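Local atomic coordinates of ADP/ATP-dependent NAD(P)H-hydrate dehydratase (Bacillus subtilis, PDB entry 3RPZ), a protein that catalyses the ADP- or ATP-dependent dehydration of the hydrated forms of NADH and NADPH, probably restoring these damaged cofactors to working order. Residues 173-178 and 186-191; 151-156 and 169-174; 192-197 and 202-207. All blocks are in the same frame, centred on the assembly; numbering follows the deposited sequence.

Contact 1: 173-178 and 186-191; sequences EYAKEW and IVLKGN. With AMP (adenosine monophosphate), chain C.
I186 sets CG1 anti to its carbonyl carbon and runs straight on (chi2 -179°), which carries CD1 to helix 173-178: it lies 3.8 Å from W178 CB, and the carbonyl carbon of W178 is nearer still. In L188, CG stands opposite the backbone N (chi1 174°), and its CD2 comes to 4.1 Å from A175 CB. A175 points its methyl at the strand, while the W178 indole leads away from it and meets the F156 ring edge-to-face. The side chains that meet are apolar, and I186 CD1 also rests against the helix backbone, A175 O included. Helix segment 173-178 and strand segment 186-188 run nearly antiparallel (162°, axes 8.9 Å apart), the helix lying on one face of the central sheet of a ribokinase-like fold. V187 points to the other face and touches V239 and V243 of helix 235-256, so the strand is covered on both sides. Beyond it the chain holds AMP. K189 lays CB and CG along the ribose, and its NZ gives a hydrogen bond of 2.9 Å to phosphate O3P; T150 O accepts a second from NZ. With a leucine in place of K189, the phosphate would probably lose this positive partner and T150 O its donor. G190 N grips AMP O2' at 2.9 Å, and at the G190 backbone angles a CB would be jammed against K189 O, which calls for glycine.

Contact 2: 151-156 and 169-174; sequences PHPGEF and KKRAEY. With NPW (beta-6-hydroxy-1,4,5,6-tetrahydronicotinamide adenine dinucleotide phosphate), chain D.
F156 and Y174 cross at about a right angle. The phenyl of F156 comes in edge first: its CZ lies 4.1 Å from Y174 CB and 3.7 Å from Y174 O, with that oxygen near the ring plane. F156 CG stands opposite the backbone N (chi1 -166°), which sends the ring toward helix 171-182. One turn earlier, P153 CG meets the R171 guanidinium at its edge, 3.9 Å from NH1. The guanidinium itself is held by polar partners, Q168 OE1 and K189 O on NH1 and Q192 O on NH2. Two helix starts thus face each other, with H152 the N-cap of 153-160 and K170 that of 171-182, and the first of them forms a wall of the NPW pocket. H152 has its imidazole sandwiched: E155 OE1 sits 3.4 Å above the centre of one face, and NPW C8A covers the opposite face, offset toward the rim. The same E155 OE1 accepts the H152 backbone N-H on its anti side, which helps fix the carboxylate over the ring. From the ring edge H152 NE2 gives a hydrogen bond to the diphosphate oxygen OB1 of NPW (2.9 Å, 143°). Beside it P153 CG rests 3.6 Å from C6D of the adenine, and a CB on G154 would collide with NPW O4D.

Contact 3: 192-197 and 202-207; sequences QTVIAF and CWLNPT
I195 and W203 form the hydrogen-bonded pair of an antiparallel beta hairpin, the last two strands of the sheet: I195 N reaches W203 O at 2.9 Å and W203 N returns to I195 O at 3.0 Å. A third backbone bond, N205 N to T193 O, is shorter at 2.8 Å and lies in the carbonyl plane, carrying the pairing beyond the strands. V194, A196, C202 and L204 share the face turned to helix 171-182. V194 and L204 lie side by side, CG2 of V194 3.7 Å from CD2 of L204, while the other branch, V194 CG1, presses on C202 SG at 3.5 Å; that sulfur stands opposite its backbone N (chi1 -170°) and reaches across toward the neighbouring strand. W203 is on the other face with I195, and F197, just past the strand, brings the edge of its ring, CE2, to 4.1 Å from W203 CD1. Around this shell, V194 and A196 bond through their backbones to strand 185-188, and P7 and W9 pair with L204 along its outer side. The W203 indole meets W9 and H13 edge-to-face, and K236 makes a cation-pi contact with F197. At the open end of the hairpin T193 touches AMP, its OG1 held by G190 O. N205 ND2 gives one hydrogen bond to T207 OG1 and another to a water, which at 3.0 Å also accepts the N-H of T193.

Overall arrangement
Contacts 1 and 3 are mostly buried, whereas contact 2 is only partly so, beside the NPW pocket. Contacts 1 and 2 share E173 and Y174 and both use helix 171-182: contact 1 lays it on the sheet, contact 2 sets its start against helix 153-160. Contact 3 adds the next strands, bonded to contact 1 through I186 N to A196 O and L188 N to V194 O. Contact 1 is apolar between helix and strand but polar where its loop holds AMP; contact 3 joins backbone hydrogen bonds to apolar pairs; contact 2 has few direct contacts and a histidine and proline wall against NPW. R171 joins all three contacts, while K189 N bonds to P151 O.

Contact 1: 173-178 and 186-191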
loop_
_atom_site.group_PDB
_atom_site.type_symbol
_atom_site.label_atom_id
_atom_site.label_comp_id
_atom_site.label_asym_id
_atom_site.label_seq_id
_atom_site.Cartn_x
_atom_site.Cartn_y
_atom_site.Cartn_z
ATOM N N GLU A 173 -5.530 24.456 34.562
ATOM C CA GLU A 173 -4.829 25.458 35.346
ATOM C C GLU A 173 -3.354 25.503 34.952
ATOM O O GLU A 173 -2.815 26.562 34.678
ATOM C CB GLU A 173 -4.983 25.137 36.841
ATOM C CG GLU A 173 -6.451 25.211 37.314
ATOM C CD GLU A 173 -7.296 23.878 37.294
ATOM O OE1 GLU A 173 -8.098 23.794 38.295
ATOM O OE2 GLU A 173 -7.248 22.956 36.382
ATOM N N TYR A 174 -2.708 24.347 34.889
ATOM C CA TYR A 174 -1.301 24.294 34.508
ATOM C C TYR A 174 -1.107 24.692 33.074
ATOM O O TYR A 174 -0.149 25.402 32.764
ATOM C CB TYR A 174 -0.658 22.927 34.802
ATOM C CG TYR A 174 -0.276 22.722 36.271
ATOM C CD1 TYR A 174 0.764 23.424 36.837
ATOM C CD2 TYR A 174 -0.929 21.767 37.031
ATOM C CE1 TYR A 174 1.111 23.242 38.160
ATOM C CE2 TYR A 174 -0.566 21.571 38.370
ATOM C CZ TYR A 174 0.455 22.308 38.879
ATOM O OH TYR A 174 0.832 22.148 40.200
ATOM N N ALA A 175 -1.961 24.195 32.168
ATOM C CA ALA A 175 -1.788 24.519 30.777
ATOM C C ALA A 175 -1.910 26.027 30.544
ATOM O O ALA A 175 -1.134 26.622 29.824
ATOM C CB ALA A 175 -2.791 23.754 29.897
ATOM N N LYS A 176 -2.896 26.655 31.181
ATOM C CA LYS A 176 -3.095 28.100 31.058
ATOM C C LYS A 176 -1.924 28.847 31.650
ATOM O O LYS A 176 -1.423 29.811 31.041
ATOM C CB LYS A 176 -4.384 28.524 31.749
ATOM C CG LYS A 176 -5.608 28.141 31.051
ATOM C CD LYS A 176 -6.878 28.628 31.759
ATOM C CE LYS A 176 -7.123 30.085 31.494
ATOM N NZ LYS A 176 -6.331 30.939 32.384
ATOM N N GLU A 177 -1.453 28.418 32.810
ATOM C CA GLU A 177 -0.349 29.129 33.471
ATOM C C GLU A 177 0.908 29.117 32.575
ATOM O O GLU A 177 1.621 30.156 32.419
ATOM C CB GLU A 177 -0.055 28.430 34.799
ATOM C CG GLU A 177 1.215 28.782 35.510
ATOM C CD GLU A 177 1.209 28.119 36.873
ATOM O OE1 GLU A 177 0.480 28.619 37.761
ATOM O OE2 GLU A 177 1.841 27.043 37.016
ATOM N N TRP A 178 1.213 27.955 31.984
ATOM C CA TRP A 178 2.406 27.816 31.211
ATOM C C TRP A 178 2.281 28.404 29.823
ATOM O O TRP A 178 3.249 28.903 29.265
ATOM C CB TRP A 178 2.903 26.363 31.216
ATOM C CG TRP A 178 3.613 26.076 32.462
ATOM C CD1 TRP A 178 3.086 25.615 33.623
ATOM C CD2 TRP A 178 5.009 26.314 32.707
ATOM N NE1 TRP A 178 4.093 25.517 34.588
ATOM C CE2 TRP A 178 5.269 25.936 34.036
ATOM C CE3 TRP A 178 6.067 26.739 31.902
ATOM C CZ2 TRP A 178 6.545 26.008 34.597
ATOM C CZ3 TRP A 178 7.357 26.833 32.487
ATOM C CH2 TRP A 178 7.571 26.440 33.799
ATOM N N ILE A 186 -0.520 26.045 24.066
ATOM C CA ILE A 186 -0.245 24.696 24.573
ATOM C C ILE A 186 -1.462 23.850 24.360
ATOM O O ILE A 186 -2.536 24.162 24.901
ATOM C CB ILE A 186 0.187 24.664 26.060
ATOM C CG1 ILE A 186 1.454 25.471 26.249
ATOM C CG2 ILE A 186 0.452 23.190 26.502
ATOM C CD1 ILE A 186 1.988 25.504 27.653
ATOM N N VAL A 187 -1.310 22.773 23.585
ATOM C CA VAL A 187 -2.291 21.733 23.387
ATOM C C VAL A 187 -1.851 20.611 24.305
ATOM O O VAL A 187 -0.951 19.858 23.978
ATOM C CB VAL A 187 -2.374 21.258 21.934
ATOM C CG1 VAL A 187 -3.400 20.153 21.796
ATOM C CG2 VAL A 187 -2.681 22.426 21.001
ATOM N N LEU A 188 -2.426 20.571 25.508
ATOM C CA LEU A 188 -2.078 19.571 26.507
ATOM C C LEU A 188 -2.987 18.374 26.291
ATOM O O LEU A 188 -4.199 18.397 26.643
ATOM C CB LEU A 188 -2.210 20.109 27.928
ATOM C CG LEU A 188 -2.012 19.090 29.039
ATOM C CD1 LEU A 188 -0.580 18.516 28.982
ATOM C CD2 LEU A 188 -2.288 19.681 30.426
ATOM N N LYS A 189 -2.408 17.335 25.751
ATOM C CA LYS A 189 -3.172 16.189 25.291
ATOM C C LYS A 189 -3.636 15.299 26.444
ATOM O O LYS A 189 -3.206 15.411 27.601
ATOM C CB LYS A 189 -2.310 15.455 24.255
ATOM C CG LYS A 189 -2.298 16.243 22.956
ATOM C CD LYS A 189 -1.009 16.474 22.166
ATOM C CE LYS A 189 -0.543 15.175 21.660
ATOM N NZ LYS A 189 0.886 15.096 21.102
ATOM N N GLY A 190 -4.560 14.414 26.057
ATOM C CA GLY A 190 -5.244 13.537 26.969
ATOM C C GLY A 190 -6.724 13.533 26.709
ATOM O O GLY A 190 -7.230 14.288 25.887
ATOM N N ASN A 191 -7.469 12.660 27.373
ATOM C CA ASN A 191 -8.889 12.804 27.422
ATOM C C ASN A 191 -9.102 14.288 27.887
ATOM O O ASN A 191 -8.401 14.828 28.750
ATOM C CB ASN A 191 -9.466 11.787 28.429
ATOM C CG ASN A 191 -10.931 11.943 28.695
ATOM O OD1 ASN A 191 -11.720 12.039 27.804
ATOM N ND2 ASN A 191 -11.296 11.955 29.988
HETATM P P AMP C . 0.648 11.148 21.697
HETATM O O1P AMP C . 0.703 10.104 20.525
HETATM O O2P AMP C . 0.934 10.411 22.946
HETATM O O3P AMP C . 1.576 12.286 21.319
HETATM O "O5'" AMP C . -0.736 11.762 21.503
HETATM C "C5'" AMP C . -1.941 10.961 21.813
HETATM C "C4'" AMP C . -3.128 11.586 21.167
HETATM O "O4'" AMP C . -4.300 10.726 21.356
HETATM C "C3'" AMP C . -3.517 12.949 21.695
HETATM O "O3'" AMP C . -4.234 13.652 20.699
HETATM C "C2'" AMP C . -4.431 12.494 22.844
HETATM O "O2'" AMP C . -5.251 13.554 23.374
HETATM C "C1'" AMP C . -5.250 11.420 22.166
HETATM N N9 AMP C . -5.739 10.409 23.111
HETATM C C8 AMP C . -5.043 9.386 23.624
HETATM N N7 AMP C . -5.802 8.643 24.494
HETATM C C5 AMP C . -7.008 9.245 24.471
HETATM C C6 AMP C . -8.281 8.999 25.190
HETATM N N6 AMP C . -8.356 7.967 26.053
HETATM N N1 AMP C . -9.269 9.851 24.922
HETATM C C2 AMP C . -9.179 10.875 24.062
HETATM N N3 AMP C . -8.034 11.186 23.379
HETATM C C4 AMP C . -7.030 10.398 23.632
#

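Contact 2: 151-156 and 169-174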
loop_
_atom_site.group_PDB
_atom_site.type_symbol
_atom_site.label_atom_id
_atom_site.label_comp_id
_atom_site.label_asym_id
_atom_site.label_seq_id
_atom_site.Cartn_x
_atom_site.Cartn_y
_atom_site.Cartn_z
ATOM N N PRO A 151 2.363 18.954 23.800
ATOM C CA PRO A 151 2.749 17.914 24.725
ATOM C C PRO A 151 1.613 17.010 25.193
ATOM O O PRO A 151 0.524 17.467 25.533
ATOM C CB PRO A 151 3.289 18.692 25.911
ATOM C CG PRO A 151 2.443 19.931 25.928
ATOM C CD PRO A 151 2.306 20.263 24.459
ATOM N N HIS A 152 1.937 15.732 25.331
ATOM C CA HIS A 152 1.198 14.908 26.272
ATOM C C HIS A 152 1.719 15.181 27.675
ATOM O O HIS A 152 2.700 15.916 27.870
ATOM C CB HIS A 152 1.225 13.430 25.877
ATOM C CG HIS A 152 2.582 12.811 25.850
ATOM N ND1 HIS A 152 3.500 12.895 26.891
ATOM C CD2 HIS A 152 3.135 12.001 24.919
ATOM C CE1 HIS A 152 4.594 12.223 26.541
ATOM N NE2 HIS A 152 4.388 11.647 25.358
ATOM N N PRO A 153 1.078 14.649 28.713
ATOM C CA PRO A 153 1.501 15.003 30.083
ATOM C C PRO A 153 2.986 14.698 30.409
ATOM O O PRO A 153 3.585 15.424 31.159
ATOM C CB PRO A 153 0.515 14.207 30.953
ATOM C CG PRO A 153 -0.719 14.246 30.147
ATOM C CD PRO A 153 -0.260 14.054 28.705
ATOM N N GLY A 154 3.575 13.637 29.826
ATOM C CA GLY A 154 4.974 13.343 30.021
ATOM C C GLY A 154 5.853 14.440 29.448
ATOM O O GLY A 154 6.856 14.852 30.060
ATOM N N GLU A 155 5.513 14.918 28.269
ATOM C CA GLU A 155 6.247 15.987 27.621
ATOM C C GLU A 155 6.068 17.289 28.403
ATOM O O GLU A 155 7.002 18.091 28.492
ATOM C CB GLU A 155 5.809 16.140 26.160
ATOM C CG GLU A 155 6.369 15.023 25.305
ATOM C CD GLU A 155 5.632 14.689 24.054
ATOM O OE1 GLU A 155 4.456 15.066 23.878
ATOM O OE2 GLU A 155 6.219 13.952 23.198
ATOM N N PHE A 156 4.885 17.501 28.953
ATOM C CA PHE A 156 4.654 18.699 29.758
ATOM C C PHE A 156 5.539 18.701 31.002
ATOM O O PHE A 156 6.100 19.732 31.371
ATOM C CB PHE A 156 3.177 18.790 30.146
ATOM C CG PHE A 156 2.765 20.149 30.694
ATOM C CD1 PHE A 156 2.869 20.412 32.050
ATOM C CD2 PHE A 156 2.239 21.104 29.887
ATOM C CE1 PHE A 156 2.512 21.672 32.568
ATOM C CE2 PHE A 156 1.838 22.367 30.396
ATOM C CZ PHE A 156 1.978 22.617 31.739
ATOM N N LYS A 169 -4.186 16.456 37.945
ATOM C CA LYS A 169 -5.235 16.925 38.850
ATOM C C LYS A 169 -5.787 18.326 38.520
ATOM O O LYS A 169 -6.841 18.700 38.988
ATOM C CB LYS A 169 -4.697 16.974 40.294
ATOM C CG LYS A 169 -4.247 15.632 40.847
ATOM C CD LYS A 169 -3.666 15.814 42.258
ATOM C CE LYS A 169 -3.040 14.539 42.793
ATOM N NZ LYS A 169 -2.614 14.769 44.206
ATOM N N LYS A 170 -5.024 19.111 37.767
ATOM C CA LYS A 170 -5.295 20.527 37.519
ATOM C C LYS A 170 -4.838 20.864 36.084
ATOM O O LYS A 170 -4.065 21.786 35.866
ATOM C CB LYS A 170 -4.524 21.403 38.534
ATOM C CG LYS A 170 -4.862 21.249 40.011
ATOM C CD LYS A 170 -4.405 22.457 40.806
ATOM C CE LYS A 170 -2.882 22.650 40.847
ATOM N NZ LYS A 170 -2.447 23.908 41.677
ATOM N N ARG A 171 -5.320 20.082 35.116
ATOM C CA ARG A 171 -4.759 20.185 33.746
ATOM C C ARG A 171 -4.893 21.558 33.147
ATOM O O ARG A 171 -3.939 22.119 32.613
ATOM C CB ARG A 171 -5.384 19.140 32.821
ATOM C CG ARG A 171 -4.944 17.715 33.122
ATOM C CD ARG A 171 -5.879 16.668 32.478
ATOM N NE ARG A 171 -6.127 16.936 31.068
ATOM C CZ ARG A 171 -5.316 16.712 30.055
ATOM N NH1 ARG A 171 -4.129 16.199 30.234
ATOM N NH2 ARG A 171 -5.727 17.016 28.844
ATOM N N ALA A 172 -6.107 22.104 33.161
ATOM C CA ALA A 172 -6.342 23.413 32.544
ATOM C C ALA A 172 -5.621 24.528 33.253
ATOM O O ALA A 172 -5.077 25.399 32.597
ATOM C CB ALA A 172 -7.817 23.745 32.413
ATOM N N GLU A 173 -5.530 24.456 34.562
ATOM C CA GLU A 173 -4.829 25.458 35.346
ATOM C C GLU A 173 -3.354 25.503 34.952
ATOM O O GLU A 173 -2.815 26.562 34.678
ATOM C CB GLU A 173 -4.983 25.137 36.841
ATOM C CG GLU A 173 -6.451 25.211 37.314
ATOM C CD GLU A 173 -7.296 23.878 37.294
ATOM O OE1 GLU A 173 -8.098 23.794 38.295
ATOM O OE2 GLU A 173 -7.248 22.956 36.382
ATOM N N TYR A 174 -2.708 24.347 34.889
ATOM C CA TYR A 174 -1.301 24.294 34.508
ATOM C C TYR A 174 -1.107 24.692 33.074
ATOM O O TYR A 174 -0.149 25.402 32.764
ATOM C CB TYR A 174 -0.658 22.927 34.802
ATOM C CG TYR A 174 -0.276 22.722 36.271
ATOM C CD1 TYR A 174 0.764 23.424 36.837
ATOM C CD2 TYR A 174 -0.929 21.767 37.031
ATOM C CE1 TYR A 174 1.111 23.242 38.160
ATOM C CE2 TYR A 174 -0.566 21.571 38.370
ATOM C CZ TYR A 174 0.455 22.308 38.879
ATOM O OH TYR A 174 0.832 22.148 40.200
HETATM P P NPW D . 3.513 6.255 31.803
HETATM O O1 NPW D . 4.935 5.741 31.784
HETATM O O2 NPW D . 2.526 5.579 30.907
HETATM O O3 NPW D . 2.932 6.445 33.216
HETATM P PA NPW D . 7.649 9.429 25.682
HETATM P PB NPW D . 6.369 8.875 23.129
HETATM C C1A NPW D . 3.781 9.644 29.875
HETATM C C1B NPW D . 7.777 9.091 18.639
HETATM N N1C NPW D . 6.774 8.173 18.155
HETATM N N1D NPW D . -1.064 10.594 31.186
HETATM C C2A NPW D . 4.072 8.153 30.042
HETATM O O2A NPW D . 3.603 7.797 31.326
HETATM C C2B NPW D . 7.241 10.460 19.071
HETATM O O2B NPW D . 6.917 11.283 17.979
HETATM C C2C NPW D . 6.855 7.525 17.024
HETATM C C2D NPW D . -0.004 10.283 31.946
HETATM C C3A NPW D . 5.583 8.097 29.905
HETATM O O3A NPW D . 6.268 8.470 31.120
HETATM C C3B NPW D . 8.471 10.940 19.869
HETATM O O3B NPW D . 9.414 11.470 18.928
HETATM C C3C NPW D . 6.155 6.579 16.467
HETATM N N3D NPW D . 1.259 10.037 31.558
HETATM C C4B NPW D . 8.997 9.633 20.480
HETATM O O4B NPW D . 8.363 8.515 19.793
HETATM C C4C NPW D . 5.000 6.042 17.305
HETATM C C4D NPW D . 1.385 10.173 30.232
HETATM O O4D NPW D . 4.756 10.082 28.925
HETATM C C4E NPW D . 5.823 9.165 28.856
HETATM C C5A NPW D . 0.328 10.464 29.327
HETATM C C5B NPW D . 8.694 9.500 21.975
HETATM O O5B NPW D . 7.327 9.820 22.240
HETATM C C5C NPW D . 5.260 6.342 18.771
HETATM C C5E NPW D . 5.838 8.600 27.435
HETATM O O5E NPW D . 6.339 9.605 26.561
HETATM C C6C NPW D . 5.581 7.846 18.996
HETATM O O6C NPW D . 4.501 8.710 18.653
HETATM C C6D NPW D . -0.991 10.696 29.840
HETATM N N6D NPW D . -2.068 10.994 29.131
HETATM N N7A NPW D . 0.728 10.477 28.005
HETATM C C7C NPW D . 6.362 6.104 15.130
HETATM N N7C NPW D . 5.555 5.166 14.656
HETATM O O7C NPW D . 7.324 6.539 14.446
HETATM C C8A NPW D . 2.079 10.168 28.085
HETATM N N9A NPW D . 2.430 10.004 29.454
HETATM O OA1 NPW D . 8.691 8.655 26.375
HETATM O OA2 NPW D . 7.862 10.813 25.320
HETATM O OA3 NPW D . 7.202 8.509 24.441
HETATM O OB1 NPW D . 5.181 9.687 23.391
HETATM O OB2 NPW D . 6.193 7.543 22.471
#

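Contact 3: 192-197 and 202-207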
loop_
_atom_site.group_PDB
_atom_site.type_symbol
_atom_site.label_atom_id
_atom_site.label_comp_id
_atom_site.label_asym_id
_atom_site.label_seq_id
_atom_site.Cartn_x
_atom_site.Cartn_y
_atom_site.Cartn_z
ATOM N N GLN A 192 -10.054 14.914 27.279
ATOM C CA GLN A 192 -10.358 16.324 27.422
ATOM C C GLN A 192 -9.117 17.156 27.239
ATOM O O GLN A 192 -8.650 17.826 28.171
ATOM C CB GLN A 192 -11.087 16.631 28.735
ATOM C CG GLN A 192 -12.398 15.875 28.834
ATOM C CD GLN A 192 -13.283 16.357 29.958
ATOM O OE1 GLN A 192 -12.815 16.854 30.977
ATOM N NE2 GLN A 192 -14.556 16.164 29.794
ATOM N N THR A 193 -8.554 17.074 26.042
ATOM C CA THR A 193 -7.398 17.875 25.690
ATOM C C THR A 193 -7.680 19.343 26.009
ATOM O O THR A 193 -8.763 19.864 25.688
ATOM C CB THR A 193 -7.035 17.675 24.204
ATOM O OG1 THR A 193 -6.440 16.367 24.047
ATOM C CG2 THR A 193 -6.008 18.739 23.695
ATOM N N VAL A 194 -6.697 20.009 26.578
ATOM C CA VAL A 194 -6.782 21.449 26.866
ATOM C C VAL A 194 -6.083 22.228 25.777
ATOM O O VAL A 194 -4.947 21.858 25.385
ATOM C CB VAL A 194 -6.119 21.837 28.211
ATOM C CG1 VAL A 194 -6.349 23.331 28.524
ATOM C CG2 VAL A 194 -6.644 20.991 29.336
ATOM N N ILE A 195 -6.741 23.220 25.185
ATOM C CA ILE A 195 -6.107 24.117 24.231
ATOM C C ILE A 195 -6.017 25.479 24.886
ATOM O O ILE A 195 -7.023 26.183 25.027
ATOM C CB ILE A 195 -6.876 24.204 22.899
ATOM C CG1 ILE A 195 -7.153 22.820 22.298
ATOM C CG2 ILE A 195 -6.067 25.087 21.883
ATOM C CD1 ILE A 195 -8.456 22.143 22.740
ATOM N N ALA A 196 -4.820 25.838 25.349
ATOM C CA ALA A 196 -4.562 27.067 26.073
ATOM C C ALA A 196 -3.770 28.043 25.222
ATOM O O ALA A 196 -2.715 27.700 24.713
ATOM C CB ALA A 196 -3.843 26.785 27.368
ATOM N N PHE A 197 -4.302 29.255 25.055
ATOM C CA PHE A 197 -3.697 30.300 24.244
ATOM C C PHE A 197 -2.981 31.300 25.161
ATOM O O PHE A 197 -3.410 31.514 26.290
ATOM C CB PHE A 197 -4.769 30.985 23.380
ATOM C CG PHE A 197 -5.341 30.086 22.337
ATOM C CD1 PHE A 197 -4.661 29.844 21.177
ATOM C CD2 PHE A 197 -6.503 29.406 22.565
ATOM C CE1 PHE A 197 -5.155 28.956 20.245
ATOM C CE2 PHE A 197 -6.993 28.522 21.634
ATOM C CZ PHE A 197 -6.344 28.303 20.473
ATOM N N CYS A 202 -8.941 29.767 26.643
ATOM C CA CYS A 202 -8.703 28.358 26.851
ATOM C C CYS A 202 -9.979 27.585 26.590
ATOM O O CYS A 202 -11.090 28.049 26.895
ATOM C CB CYS A 202 -8.215 28.152 28.249
ATOM S SG CYS A 202 -7.574 26.553 28.696
ATOM N N TRP A 203 -9.807 26.405 26.003
ATOM C CA TRP A 203 -10.903 25.509 25.635
ATOM C C TRP A 203 -10.544 24.089 26.011
ATOM O O TRP A 203 -9.375 23.739 26.161
ATOM C CB TRP A 203 -11.187 25.580 24.138
ATOM C CG TRP A 203 -11.559 26.928 23.635
ATOM C CD1 TRP A 203 -10.700 27.968 23.268
ATOM C CD2 TRP A 203 -12.877 27.426 23.422
ATOM N NE1 TRP A 203 -11.420 29.032 22.830
ATOM C CE2 TRP A 203 -12.754 28.741 22.911
ATOM C CE3 TRP A 203 -14.144 26.896 23.609
ATOM C CZ2 TRP A 203 -13.848 29.508 22.579
ATOM C CZ3 TRP A 203 -15.243 27.662 23.251
ATOM C CH2 TRP A 203 -15.083 28.956 22.780
ATOM N N LEU A 204 -11.582 23.264 26.171
ATOM C CA LEU A 204 -11.451 21.804 26.291
ATOM C C LEU A 204 -11.986 21.177 25.025
ATOM O O LEU A 204 -12.987 21.624 24.476
ATOM C CB LEU A 204 -12.214 21.257 27.485
ATOM C CG LEU A 204 -11.816 21.775 28.859
ATOM C CD1 LEU A 204 -12.634 21.042 29.948
ATOM C CD2 LEU A 204 -10.315 21.621 29.136
ATOM N N ASN A 205 -11.371 20.070 24.626
ATOM C CA ASN A 205 -11.849 19.320 23.484
ATOM C C ASN A 205 -12.796 18.212 23.921
ATOM O O ASN A 205 -12.420 17.415 24.788
ATOM C CB ASN A 205 -10.696 18.655 22.759
ATOM C CG ASN A 205 -11.191 17.999 21.495
ATOM O OD1 ASN A 205 -11.754 18.654 20.634
ATOM N ND2 ASN A 205 -11.008 16.691 21.396
ATOM N N PRO A 206 -14.009 18.146 23.347
ATOM C CA PRO A 206 -14.980 17.147 23.785
ATOM C C PRO A 206 -14.959 15.819 23.045
ATOM O O PRO A 206 -15.760 14.926 23.376
ATOM C CB PRO A 206 -16.325 17.829 23.471
ATOM C CG PRO A 206 -16.055 18.676 22.286
ATOM C CD PRO A 206 -14.621 19.156 22.447
ATOM N N THR A 207 -14.105 15.679 22.064
ATOM C CA THR A 207 -14.089 14.489 21.227
ATOM C C THR A 207 -12.908 13.566 21.500
ATOM O O THR A 207 -11.889 13.943 22.040
ATOM C CB THR A 207 -14.096 14.857 19.729
ATOM O OG1 THR A 207 -12.879 15.496 19.411
ATOM C CG2 THR A 207 -15.270 15.717 19.338
HETATM O O HOH W 1 -11.858 14.608 25.011
HETATM O O HOH W 2 -9.604 15.461 23.776
#